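Local coordinates for carbonic anhydrase (Unidentified, PDB 3R1W), which probably catalyses the reversible hydration of carbon dioxide to bicarbonate, as a trimeric left-handed beta-helix protein of the gamma-class carbonic anhydrase type, at residues A172-Y175 and V176-K179. Numbering follows the deposited sequence.
Sequences AGNY and VRLK
Y175 and L178, three residues apart on one helix, illustrate how an amphipathic helix sorts its contacts. The two side chains run alongside each other, and methyl CD2 of L178 sits over one ring face of Y175, offset toward the rim, in a CH-pi contact 4.1 Å from the centroid and 16° off the ring normal. The first torsion of L178 (chi1 -178°) swings CG out to the flank of the helix, where CD2 reaches that ring. This is the tight side: W47 meets the Y175 ring nearly at right angles and also touches L178, while the phenol OH is hydrogen-bonded to R53 of the second subunit. The looser, exposed element is R177. Bent at chi3, it folds its guanidinium over G173 and the buried N174, with NH2 3.5 Å from N174 CA and NH1 3.6 Å from G173 O. The side chains of R177 and N174 cross at about a right angle, guanidinium and amide planes 56° apart. The backbone N-H of each residue from V176 to K179 bonds to the carbonyl four residues earlier, as from K179 N to Y175 O at 2.9 Å. K179 directs its ammonium to D43 in a salt bridge and to the R25 carbonyl. Helix 162-184, which follows the antiparallel strand 155-159, lies along the beta-helix coils, meeting W47 and D43 of its own chain, while N174 and L178 pack on H77 and Y15 of the second subunit.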
loop_
_atom_site.group_PDB
_atom_site.type_symbol
_atom_site.label_atom_id
_atom_site.label_comp_id
_atom_site.label_asym_id
_atom_site.label_seq_id
_atom_site.Cartn_x
_atom_site.Cartn_y
_atom_site.Cartn_z
ATOM N N ALA B 172 20.467 -4.262 7.840
ATOM C CA ALA B 172 19.674 -4.800 8.938
ATOM C C ALA B 172 20.114 -4.185 10.263
ATOM O O ALA B 172 19.285 -3.849 11.106
ATOM C CB ALA B 172 19.771 -6.322 8.980
ATOM N N GLY B 173 21.424 -4.026 10.440
ATOM C CA GLY B 173 21.962 -3.434 11.656
ATOM C C GLY B 173 21.581 -1.968 11.783
ATOM O O GLY B 173 21.311 -1.480 12.874
ATOM N N ASN B 174 21.568 -1.255 10.663
ATOM C CA ASN B 174 21.150 0.143 10.679
ATOM C C ASN B 174 19.700 0.259 11.123
ATOM O O ASN B 174 19.339 1.194 11.832
ATOM C CB ASN B 174 21.318 0.786 9.306
ATOM C CG ASN B 174 20.918 2.256 9.311
ATOM O OD1 ASN B 174 21.498 3.061 10.042
ATOM N ND2 ASN B 174 19.923 2.606 8.512
ATOM N N TYR B 175 18.866 -0.697 10.713
ATOM C CA TYR B 175 17.457 -0.671 11.120
ATOM C C TYR B 175 17.253 -1.067 12.585
ATOM O O TYR B 175 16.316 -0.595 13.236
ATOM C CB TYR B 175 16.554 -1.474 10.164
ATOM C CG TYR B 175 15.725 -0.539 9.304
ATOM C CD1 TYR B 175 14.391 -0.290 9.603
ATOM C CD2 TYR B 175 16.296 0.135 8.227
ATOM C CE1 TYR B 175 13.635 0.588 8.833
ATOM C CE2 TYR B 175 15.553 1.020 7.454
ATOM C CZ TYR B 175 14.222 1.241 7.769
ATOM O OH TYR B 175 13.466 2.107 7.010
ATOM N N VAL B 176 18.134 -1.915 13.107
ATOM C CA VAL B 176 18.125 -2.206 14.545
ATOM C C VAL B 176 18.420 -0.930 15.342
ATOM O O VAL B 176 17.731 -0.613 16.320
ATOM C CB VAL B 176 19.120 -3.333 14.912
ATOM C CG1 VAL B 176 19.310 -3.419 16.435
ATOM C CG2 VAL B 176 18.644 -4.672 14.345
ATOM N N ARG B 177 19.444 -0.189 14.928
ATOM C CA ARG B 177 19.753 1.072 15.585
ATOM C C ARG B 177 18.612 2.082 15.452
ATOM O O ARG B 177 18.320 2.810 16.398
ATOM C CB ARG B 177 21.072 1.666 15.069
ATOM C CG ARG B 177 22.307 0.892 15.510
ATOM C CD ARG B 177 23.584 1.666 15.200
ATOM N NE ARG B 177 23.706 1.967 13.776
ATOM C CZ ARG B 177 24.217 1.126 12.881
ATOM N NH1 ARG B 177 24.651 -0.066 13.269
ATOM N NH2 ARG B 177 24.291 1.474 11.602
ATOM N N LEU B 178 17.966 2.114 14.286
ATOM C CA LEU B 178 16.885 3.065 14.034
ATOM C C LEU B 178 15.693 2.717 14.910
ATOM O O LEU B 178 15.053 3.584 15.518
ATOM C CB LEU B 178 16.465 3.013 12.564
ATOM C CG LEU B 178 15.374 4.008 12.180
ATOM C CD1 LEU B 178 15.828 5.443 12.493
ATOM C CD2 LEU B 178 15.011 3.839 10.697
ATOM N N LYS B 179 15.361 1.434 14.998
ATOM C CA LYS B 179 14.244 1.039 15.852
ATOM C C LYS B 179 14.499 1.316 17.344
ATOM O O LYS B 179 13.556 1.588 18.071
ATOM C CB LYS B 179 13.790 -0.412 15.617
ATOM C CG LYS B 179 14.799 -1.482 15.969
ATOM C CD LYS B 179 14.622 -2.004 17.376
ATOM C CE LYS B 179 15.705 -3.046 17.697
ATOM N NZ LYS B 179 15.947 -3.288 19.145
#